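Local coordinates for protein putative 4-amino-4-deoxychorismate lyase (Thermus thermophilus, PDB 2ZGI) that binds pyridoxal 5'-phosphate as a class-IV aminotransferase-family enzyme and probably acts as a lyase, putatively on 4-amino-4-deoxychorismate, at residues E15-H20 with R82-E87; T114-H119 with L137-K142; A189-G194 with I236-P241. All blocks are in the same frame, centred on the assembly; numbering follows the deposited sequence.

Interaction 1: E15-H20 with R82-E87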
loop_
_atom_site.group_PDB
_atom_site.type_symbol
_atom_site.label_atom_id
_atom_site.label_comp_id
_atom_site.label_asym_id
_atom_site.label_seq_id
_atom_site.Cartn_x
_atom_site.Cartn_y
_atom_site.Cartn_z
ATOM N N GLU D 15 -8.412 15.059 -29.718
ATOM C CA GLU D 15 -7.468 15.359 -28.651
ATOM C C GLU D 15 -7.551 14.369 -27.483
ATOM O O GLU D 15 -6.543 13.723 -27.112
ATOM C CB GLU D 15 -7.819 16.752 -28.107
ATOM C CG GLU D 15 -6.633 17.619 -27.883
ATOM C CD GLU D 15 -7.002 19.068 -27.822
ATOM O OE1 GLU D 15 -7.626 19.495 -26.826
ATOM O OE2 GLU D 15 -6.673 19.781 -28.780
ATOM N N ALA D 16 -8.754 14.248 -26.926
ATOM C CA ALA D 16 -8.986 13.456 -25.717
ATOM C C ALA D 16 -8.621 12.006 -25.938
ATOM O O ALA D 16 -8.066 11.359 -25.057
ATOM C CB ALA D 16 -10.440 13.576 -25.253
ATOM N N PHE D 17 -8.920 11.512 -27.134
ATOM C CA PHE D 17 -8.628 10.149 -27.516
ATOM C C PHE D 17 -7.134 9.841 -27.357
ATOM O O PHE D 17 -6.777 8.784 -26.824
ATOM C CB PHE D 17 -9.026 9.937 -28.975
ATOM C CG PHE D 17 -8.852 8.529 -29.450
ATOM C CD1 PHE D 17 -9.909 7.633 -29.398
ATOM C CD2 PHE D 17 -7.628 8.094 -29.970
ATOM C CE1 PHE D 17 -9.750 6.315 -29.852
ATOM C CE2 PHE D 17 -7.460 6.773 -30.414
ATOM C CZ PHE D 17 -8.519 5.893 -30.354
ATOM N N LEU D 18 -6.296 10.758 -27.852
ATOM C CA LEU D 18 -4.839 10.624 -27.880
ATOM C C LEU D 18 -4.247 10.995 -26.540
ATOM O O LEU D 18 -3.347 10.294 -26.025
ATOM C CB LEU D 18 -4.180 11.597 -28.910
ATOM C CG LEU D 18 -4.425 11.753 -30.419
ATOM C CD1 LEU D 18 -5.065 10.514 -31.049
ATOM C CD2 LEU D 18 -5.238 12.979 -30.735
ATOM N N TYR D 19 -4.698 12.117 -25.994
ATOM C CA TYR D 19 -4.043 12.697 -24.811
ATOM C C TYR D 19 -4.460 12.060 -23.489
ATOM O O TYR D 19 -3.736 12.175 -22.486
ATOM C CB TYR D 19 -4.297 14.205 -24.709
ATOM C CG TYR D 19 -3.492 15.073 -25.669
ATOM C CD1 TYR D 19 -2.208 14.704 -26.090
ATOM C CD2 TYR D 19 -3.998 16.292 -26.111
ATOM C CE1 TYR D 19 -1.450 15.544 -26.956
ATOM C CE2 TYR D 19 -3.265 17.127 -26.976
ATOM C CZ TYR D 19 -2.000 16.739 -27.399
ATOM O OH TYR D 19 -1.260 17.570 -28.235
ATOM N N HIS D 20 -5.639 11.441 -23.470
ATOM C CA HIS D 20 -6.206 10.984 -22.207
ATOM C C HIS D 20 -6.493 9.502 -22.179
ATOM O O HIS D 20 -7.057 8.986 -21.197
ATOM C CB HIS D 20 -7.493 11.740 -21.922
ATOM C CG HIS D 20 -7.296 13.200 -21.653
ATOM N ND1 HIS D 20 -8.327 14.106 -21.731
ATOM C CD2 HIS D 20 -6.196 13.915 -21.326
ATOM C CE1 HIS D 20 -7.885 15.312 -21.422
ATOM N NE2 HIS D 20 -6.595 15.224 -21.171
ATOM N N ARG D 82 -9.174 -5.464 -34.296
ATOM C CA ARG D 82 -9.359 -4.580 -33.194
ATOM C C ARG D 82 -10.382 -3.498 -33.492
ATOM O O ARG D 82 -10.294 -2.821 -34.533
ATOM C CB ARG D 82 -8.021 -3.953 -32.886
ATOM C CG ARG D 82 -7.978 -3.275 -31.564
ATOM C CD ARG D 82 -6.897 -2.252 -31.655
ATOM N NE ARG D 82 -7.330 -1.104 -30.925
ATOM C CZ ARG D 82 -7.055 -0.924 -29.649
ATOM N NH1 ARG D 82 -6.311 -1.825 -29.040
ATOM N NH2 ARG D 82 -7.501 0.147 -29.023
ATOM N N PHE D 83 -11.333 -3.320 -32.571
ATOM C CA PHE D 83 -12.398 -2.340 -32.706
ATOM C C PHE D 83 -12.255 -1.380 -31.541
ATOM O O PHE D 83 -12.233 -1.805 -30.404
ATOM C CB PHE D 83 -13.789 -2.991 -32.605
ATOM C CG PHE D 83 -14.151 -3.919 -33.754
ATOM C CD1 PHE D 83 -13.915 -3.561 -35.079
ATOM C CD2 PHE D 83 -14.838 -5.103 -33.502
ATOM C CE1 PHE D 83 -14.294 -4.406 -36.131
ATOM C CE2 PHE D 83 -15.232 -5.953 -34.560
ATOM C CZ PHE D 83 -14.948 -5.600 -35.863
ATOM N N THR D 84 -12.160 -0.088 -31.822
ATOM C CA THR D 84 -11.901 0.912 -30.775
ATOM C C THR D 84 -12.955 2.015 -30.883
ATOM O O THR D 84 -13.231 2.506 -31.988
ATOM C CB THR D 84 -10.483 1.517 -30.906
ATOM O OG1 THR D 84 -9.535 0.457 -31.009
ATOM C CG2 THR D 84 -10.123 2.400 -29.696
ATOM N N VAL D 85 -13.531 2.372 -29.744
ATOM C CA VAL D 85 -14.474 3.467 -29.618
ATOM C C VAL D 85 -13.931 4.644 -28.777
ATOM O O VAL D 85 -13.488 4.472 -27.625
ATOM C CB VAL D 85 -15.799 2.979 -28.988
ATOM C CG1 VAL D 85 -16.751 4.131 -28.781
ATOM C CG2 VAL D 85 -16.457 1.890 -29.884
ATOM N N GLY D 86 -13.990 5.838 -29.352
ATOM C CA GLY D 86 -13.895 7.072 -28.574
ATOM C C GLY D 86 -14.941 8.033 -29.118
ATOM O O GLY D 86 -15.632 7.707 -30.108
ATOM N N GLU D 87 -15.069 9.193 -28.480
ATOM C CA GLU D 87 -15.886 10.299 -29.032
ATOM C C GLU D 87 -15.412 10.722 -30.429
ATOM O O GLU D 87 -14.266 11.150 -30.601
ATOM C CB GLU D 87 -15.907 11.491 -28.082
ATOM C CG GLU D 87 -16.498 11.210 -26.715
ATOM C CD GLU D 87 -17.927 10.619 -26.727
ATOM O OE1 GLU D 87 -18.481 10.312 -27.804
ATOM O OE2 GLU D 87 -18.504 10.458 -25.624
#
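Phe17 reaches from the short helix 15-19 to the end of strand 78-86, where the rim of its ring meets Thr84 and Gly86. Two neighbouring ring atoms share the methyl of Thr84: Phe17 CZ lies 3.9 Å from Thr84 CG2, and CE1 is equally near. Further back along the same edge, Phe17 CD1 approaches Gly86 CA at 4.1 Å. Both partners sit near the ring plane, so the contact is made by the edge of the phenyl group; the side chains of Phe17 and Thr84 lie roughly perpendicular. No hydrogen bond joins the segments; this is apolar packing between buried residues.

In Phe17 the ring swings out opposite the backbone N (chi1 -176°) and projects from the helix toward the strand. At Gly86 the bare alpha carbon lets the ring edge come close to the backbone. Thr84 is fixed by its other branch: Arg82, two residues earlier on the same side of the strand, donates from NE to Thr84 OG1 at 2.7 Å, with the oxygen tilted 22° out of the guanidinium plane. A weak bond from Arg82 NH2 to Thr84 OG1 adds to this grip. Threonine carries a hydroxyl and a methyl on the same CB, and here the hydroxyl is turned to the guanidinium while the methyl remains for the phenyl ring.

Farther out, Arg82 makes a cation-pi contact with Tyr19 of the second subunit, while Leu18 packs on Leu18 of that subunit, so the helix also belongs to the subunit interface. Within the chain, strand 78-86 runs antiparallel between strands 24-31 and 89-96, and Phe17 completes its surroundings against Ser23, Val89 and Leu91.

Interaction 2: T114-H119 with L137-K142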
loop_
_atom_site.group_PDB
_atom_site.type_symbol
_atom_site.label_atom_id
_atom_site.label_comp_id
_atom_site.label_asym_id
_atom_site.label_seq_id
_atom_site.Cartn_x
_atom_site.Cartn_y
_atom_site.Cartn_z
ATOM N N THR D 114 3.525 -9.194 -10.655
ATOM C CA THR D 114 4.139 -7.874 -10.513
ATOM C C THR D 114 3.505 -7.124 -9.347
ATOM O O THR D 114 2.536 -7.590 -8.773
ATOM C CB THR D 114 4.034 -7.043 -11.819
ATOM O OG1 THR D 114 2.720 -6.441 -11.920
ATOM C CG2 THR D 114 4.321 -7.912 -13.061
ATOM N N GLY D 115 4.047 -5.965 -9.020
ATOM C CA GLY D 115 3.432 -5.060 -8.037
ATOM C C GLY D 115 2.497 -4.019 -8.652
ATOM O O GLY D 115 1.919 -3.192 -7.930
ATOM N N TYR D 116 2.335 -4.036 -9.982
ATOM C CA TYR D 116 1.413 -3.108 -10.633
ATOM C C TYR D 116 -0.034 -3.416 -10.298
ATOM O O TYR D 116 -0.435 -4.581 -10.229
ATOM C CB TYR D 116 1.615 -3.084 -12.158
ATOM C CG TYR D 116 2.955 -2.495 -12.509
ATOM C CD1 TYR D 116 3.188 -1.129 -12.356
ATOM C CD2 TYR D 116 4.009 -3.314 -12.929
ATOM C CE1 TYR D 116 4.435 -0.568 -12.657
ATOM C CE2 TYR D 116 5.268 -2.766 -13.241
ATOM C CZ TYR D 116 5.469 -1.395 -13.081
ATOM O OH TYR D 116 6.697 -0.844 -13.368
ATOM N N ARG D 117 -0.808 -2.357 -10.111
ATOM C CA ARG D 117 -2.241 -2.469 -9.811
ATOM C C ARG D 117 -3.097 -2.066 -11.025
ATOM O O ARG D 117 -2.684 -1.204 -11.822
ATOM C CB ARG D 117 -2.619 -1.540 -8.636
ATOM C CG ARG D 117 -2.422 -2.151 -7.231
ATOM C CD ARG D 117 -0.984 -2.463 -6.905
ATOM N NE ARG D 117 -0.142 -1.269 -6.911
ATOM C CZ ARG D 117 0.043 -0.454 -5.871
ATOM N NH1 ARG D 117 -0.591 -0.663 -4.734
ATOM N NH2 ARG D 117 0.820 0.618 -5.992
ATOM N N VAL D 118 -4.265 -2.704 -11.151
ATOM C CA VAL D 118 -5.370 -2.177 -11.975
ATOM C C VAL D 118 -5.935 -0.877 -11.354
ATOM O O VAL D 118 -5.676 -0.552 -10.159
ATOM C CB VAL D 118 -6.476 -3.236 -12.187
ATOM C CG1 VAL D 118 -5.879 -4.480 -12.826
ATOM C CG2 VAL D 118 -7.161 -3.614 -10.841
ATOM N N HIS D 119 -6.631 -0.093 -12.173
ATOM C CA HIS D 119 -7.358 1.027 -11.641
ATOM C C HIS D 119 -8.661 0.592 -10.965
ATOM O O HIS D 119 -9.416 -0.233 -11.504
ATOM C CB HIS D 119 -7.637 2.104 -12.673
ATOM C CG HIS D 119 -8.174 3.352 -12.050
ATOM N ND1 HIS D 119 -9.480 3.463 -11.624
ATOM C CD2 HIS D 119 -7.560 4.504 -11.698
ATOM C CE1 HIS D 119 -9.663 4.650 -11.083
ATOM N NE2 HIS D 119 -8.513 5.300 -11.117
ATOM N N LEU D 137 3.532 -6.158 -18.374
ATOM C CA LEU D 137 4.091 -7.064 -19.383
ATOM C C LEU D 137 5.592 -6.790 -19.585
ATOM O O LEU D 137 6.376 -7.729 -19.748
ATOM C CB LEU D 137 3.346 -6.943 -20.723
ATOM C CG LEU D 137 3.880 -7.810 -21.888
ATOM C CD1 LEU D 137 3.794 -9.320 -21.574
ATOM C CD2 LEU D 137 3.161 -7.494 -23.200
ATOM N N GLU D 138 5.981 -5.519 -19.574
ATOM C CA GLU D 138 7.410 -5.160 -19.711
ATOM C C GLU D 138 8.257 -5.795 -18.598
ATOM O O GLU D 138 9.297 -6.389 -18.868
ATOM C CB GLU D 138 7.628 -3.648 -19.811
ATOM C CG GLU D 138 7.212 -3.055 -21.175
ATOM C CD GLU D 138 7.035 -1.522 -21.196
ATOM O OE1 GLU D 138 7.500 -0.832 -20.252
ATOM O OE2 GLU D 138 6.432 -1.013 -22.179
ATOM N N GLU D 139 7.778 -5.711 -17.362
ATOM C CA GLU D 139 8.425 -6.399 -16.258
ATOM C C GLU D 139 8.503 -7.918 -16.443
ATOM O O GLU D 139 9.580 -8.531 -16.242
ATOM C CB GLU D 139 7.774 -6.023 -14.916
ATOM C CG GLU D 139 8.560 -6.573 -13.704
ATOM C CD GLU D 139 7.832 -6.374 -12.395
ATOM O OE1 GLU D 139 7.407 -5.233 -12.151
ATOM O OE2 GLU D 139 7.675 -7.361 -11.628
ATOM N N ALA D 140 7.398 -8.540 -16.849
ATOM C CA ALA D 140 7.387 -9.970 -17.057
ATOM C C ALA D 140 8.442 -10.416 -18.079
ATOM O O ALA D 140 9.202 -11.386 -17.860
ATOM C CB ALA D 140 5.993 -10.444 -17.478
ATOM N N ARG D 141 8.468 -9.714 -19.207
ATOM C CA ARG D 141 9.371 -10.055 -20.295
ATOM C C ARG D 141 10.832 -9.823 -19.892
ATOM O O ARG D 141 11.691 -10.628 -20.228
ATOM C CB ARG D 141 8.993 -9.275 -21.569
ATOM C CG ARG D 141 7.733 -9.827 -22.237
ATOM C CD ARG D 141 7.496 -9.218 -23.618
ATOM N NE ARG D 141 6.303 -9.782 -24.251
ATOM C CZ ARG D 141 5.830 -9.387 -25.433
ATOM N NH1 ARG D 141 6.452 -8.413 -26.104
ATOM N NH2 ARG D 141 4.739 -9.954 -25.938
ATOM N N LYS D 142 11.108 -8.733 -19.182
ATOM C CA LYS D 142 12.449 -8.536 -18.606
ATOM C C LYS D 142 12.905 -9.773 -17.805
ATOM O O LYS D 142 14.063 -10.193 -17.916
ATOM C CB LYS D 142 12.517 -7.281 -17.746
ATOM C CG LYS D 142 13.937 -6.917 -17.332
ATOM C CD LYS D 142 13.981 -5.560 -16.651
ATOM C CE LYS D 142 15.392 -5.247 -16.131
ATOM N NZ LYS D 142 15.508 -3.802 -15.731
HETATM O O HOH W 1 6.307 -4.702 -9.930
#
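Glu139 brings its carboxylate from helix 131-142 to the corner at Gly115, where it meets Thr114 and Tyr116. The close-packed part lies over Thr114. Glu139 OE2 is 3.7 Å from Thr114 CB and touches the methyl CG2 as well, and the two side chains run alongside one another, pointing opposite ways. CG of Glu139 stands opposite the backbone N (chi1 -172°) and the chain stays extended beyond it, which carries the carboxylate across to the strand. OE2 is not left to these carbons alone, since it forms a salt bridge with Arg112 NE. Thr114 OG1 accepts a 3.1 Å hydrogen bond from Tyr116 N, closing an ST turn around the corner, and also bonds to the backbone O of Leu149.

Strand 111-117, helix 131-142 and strand 147-151 form a beta-alpha-beta unit whose two strands run parallel and adjacent. The contact therefore packs the crossover helix against the first strand of the unit, and the bond from Thr114 to Leu149 ties that strand to the second.

Toward Tyr116 the contact is smaller in area, more open to solvent and bridged by water, though it holds the shortest single approach. Glu139 OE1 lies 3.4 Å from Tyr116 CE2, an oblique approach with ring and carboxylate planes 50° apart, and no hydrogen bond spans the segments directly. A water does so instead, linking OE1 to the backbone of the corner: it accepts from Gly115 N at 2.7 Å and donates to Glu139 OE1 at 2.5 Å. Gly115 itself is exposed, and Tyr116, only partly covered, packs on Leu135 and Leu150 of its own chain and on Asp121 of the second subunit.

Interaction 3: A189-G194 with I236-P241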
loop_
_atom_site.group_PDB
_atom_site.type_symbol
_atom_site.label_atom_id
_atom_site.label_comp_id
_atom_site.label_asym_id
_atom_site.label_seq_id
_atom_site.Cartn_x
_atom_site.Cartn_y
_atom_site.Cartn_z
ATOM N N ALA D 189 -14.919 -21.362 -18.980
ATOM C CA ALA D 189 -15.800 -21.775 -17.891
ATOM C C ALA D 189 -16.936 -22.660 -18.425
ATOM O O ALA D 189 -17.133 -23.800 -17.961
ATOM C CB ALA D 189 -16.360 -20.543 -17.190
ATOM N N GLU D 190 -17.634 -22.132 -19.426
ATOM C CA GLU D 190 -18.745 -22.808 -20.093
ATOM C C GLU D 190 -18.370 -24.224 -20.546
ATOM O O GLU D 190 -19.055 -25.184 -20.215
ATOM C CB GLU D 190 -19.220 -21.969 -21.275
ATOM C CG GLU D 190 -20.633 -22.264 -21.716
ATOM C CD GLU D 190 -20.914 -21.850 -23.149
ATOM O OE1 GLU D 190 -19.957 -21.549 -23.905
ATOM O OE2 GLU D 190 -22.108 -21.857 -23.527
ATOM N N ALA D 191 -17.270 -24.341 -21.285
ATOM C CA ALA D 191 -16.748 -25.628 -21.733
ATOM C C ALA D 191 -16.336 -26.572 -20.592
ATOM O O ALA D 191 -16.492 -27.794 -20.710
ATOM C CB ALA D 191 -15.600 -25.406 -22.687
ATOM N N ALA D 192 -15.819 -26.013 -19.501
ATOM C CA ALA D 192 -15.368 -26.797 -18.347
ATOM C C ALA D 192 -16.538 -27.444 -17.602
ATOM O O ALA D 192 -16.455 -28.603 -17.197
ATOM C CB ALA D 192 -14.545 -25.948 -17.401
ATOM N N ARG D 193 -17.613 -26.687 -17.412
ATOM C CA ARG D 193 -18.860 -27.252 -16.915
ATOM C C ARG D 193 -19.276 -28.448 -17.785
ATOM O O ARG D 193 -19.432 -29.561 -17.279
ATOM C CB ARG D 193 -19.960 -26.200 -16.907
ATOM C CG ARG D 193 -19.778 -25.116 -15.872
ATOM C CD ARG D 193 -21.009 -24.220 -15.805
ATOM N NE ARG D 193 -21.272 -23.520 -17.067
ATOM C CZ ARG D 193 -22.143 -23.911 -18.005
ATOM N NH1 ARG D 193 -22.865 -25.015 -17.846
ATOM N NH2 ARG D 193 -22.295 -23.196 -19.114
ATOM N N GLY D 194 -19.414 -28.219 -19.092
ATOM C CA GLY D 194 -19.768 -29.274 -20.039
ATOM C C GLY D 194 -18.871 -30.504 -19.978
ATOM O O GLY D 194 -19.252 -31.574 -20.464
ATOM N N ILE D 236 -7.762 -27.163 -23.274
ATOM C CA ILE D 236 -6.674 -26.569 -24.044
ATOM C C ILE D 236 -6.854 -26.840 -25.552
ATOM O O ILE D 236 -6.765 -25.923 -26.378
ATOM C CB ILE D 236 -5.317 -27.034 -23.491
ATOM C CG1 ILE D 236 -5.091 -26.367 -22.120
ATOM C CG2 ILE D 236 -4.176 -26.722 -24.482
ATOM C CD1 ILE D 236 -4.177 -27.121 -21.211
ATOM N N GLU D 237 -7.154 -28.094 -25.891
ATOM C CA GLU D 237 -7.485 -28.489 -27.267
ATOM C C GLU D 237 -8.600 -27.637 -27.860
ATOM O O GLU D 237 -8.463 -27.128 -28.972
ATOM C CB GLU D 237 -7.910 -29.964 -27.334
ATOM C CG GLU D 237 -6.752 -30.924 -27.324
ATOM C CD GLU D 237 -7.201 -32.359 -27.165
ATOM O OE1 GLU D 237 -8.276 -32.594 -26.563
ATOM O OE2 GLU D 237 -6.464 -33.251 -27.634
ATOM N N ARG D 238 -9.694 -27.483 -27.111
ATOM C CA ARG D 238 -10.867 -26.759 -27.609
ATOM C C ARG D 238 -10.568 -25.306 -27.972
ATOM O O ARG D 238 -11.151 -24.779 -28.910
ATOM C CB ARG D 238 -12.058 -26.796 -26.628
ATOM C CG ARG D 238 -13.294 -26.039 -27.178
ATOM C CD ARG D 238 -14.468 -26.018 -26.209
ATOM N NE ARG D 238 -15.663 -25.428 -26.824
ATOM C CZ ARG D 238 -16.590 -26.119 -27.489
ATOM N NH1 ARG D 238 -16.477 -27.436 -27.630
ATOM N NH2 ARG D 238 -17.636 -25.491 -28.019
ATOM N N PHE D 239 -9.653 -24.677 -27.242
ATOM C CA PHE D 239 -9.427 -23.231 -27.400
ATOM C C PHE D 239 -8.175 -22.853 -28.170
ATOM O O PHE D 239 -7.896 -21.662 -28.373
ATOM C CB PHE D 239 -9.510 -22.534 -26.042
ATOM C CG PHE D 239 -10.901 -22.545 -25.476
ATOM C CD1 PHE D 239 -11.863 -21.654 -25.948
ATOM C CD2 PHE D 239 -11.273 -23.493 -24.521
ATOM C CE1 PHE D 239 -13.177 -21.681 -25.452
ATOM C CE2 PHE D 239 -12.582 -23.535 -24.029
ATOM C CZ PHE D 239 -13.537 -22.625 -24.501
ATOM N N LEU D 240 -7.427 -23.873 -28.588
ATOM C CA LEU D 240 -6.190 -23.686 -29.326
ATOM C C LEU D 240 -6.465 -23.000 -30.661
ATOM O O LEU D 240 -7.279 -23.483 -31.435
ATOM C CB LEU D 240 -5.481 -25.026 -29.550
ATOM C CG LEU D 240 -4.188 -25.077 -30.370
ATOM C CD1 LEU D 240 -2.991 -24.664 -29.495
ATOM C CD2 LEU D 240 -3.999 -26.484 -30.947
ATOM N N PRO D 241 -5.774 -21.872 -30.931
ATOM C CA PRO D 241 -6.036 -21.133 -32.170
ATOM C C PRO D 241 -5.832 -22.025 -33.390
ATOM O O PRO D 241 -4.814 -22.728 -33.480
ATOM C CB PRO D 241 -4.978 -20.025 -32.132
ATOM C CG PRO D 241 -4.761 -19.795 -30.687
ATOM C CD PRO D 241 -4.786 -21.176 -30.091
#
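Ala191 of helix 183-194 directs its methyl at Arg238 and Phe239 of helix 233-239. Helix 183-194 connects the parallel, neighbouring strands 172-176 and 198-202, a beta-alpha-beta crossover, and helix 233-239 packs against it. The backbones stay 8.4 Å apart at Ala191 CA and Arg238 CA, the contact being made by the small alanine methyl against two longer side chains.

The apolar part falls to Phe239. Its CE2 lies 3.8 Å from Ala191 CB, with CZ almost as near, so the methyl sits at the ring's edge, close to its plane. The ring is buried and continues onto Lys187 and Val188, earlier on helix 183-194, and onto Trp37, while Ala191 also packs on Leu235.

The second kind of contact is with the aliphatic shaft of an exposed arginine. Arg238 leaves the helix with CG opposite the backbone N (chi1 -179°) and stays extended as far as NE, which brings CD, and less closely NE, to Ala191 CB. Glu190 OE1 and Arg238 NH2 are 6.2 Å apart, too far for a salt bridge, so any attraction between these opposite charges is probably weak. Hydrogen bonds across the segments are absent, and the closest approach is between Ala191 CB and Arg238 CD, at 3.7 Å.

In the fold
The three contacts follow one another along the chain without touching. Interactions 1 and 2 have centres 23 Å apart and both meet the second subunit, whereas interaction 3, touched by no other chain of the assembly, lies across the chain's centre from interaction 1, with 33 Å between their centres. Interactions 2 and 3 are 27 Å apart by the same measure. All three stand back from the cofactor: pyridoxal 5'-phosphate is about 12 Å from the side chain of Thr84, 11 Å from that of Tyr116 and 9 Å from that of Phe239. Interaction 3 comes nearest, its Phe239 side chain lying about 5 Å from that of the cofactor-binding Thr184.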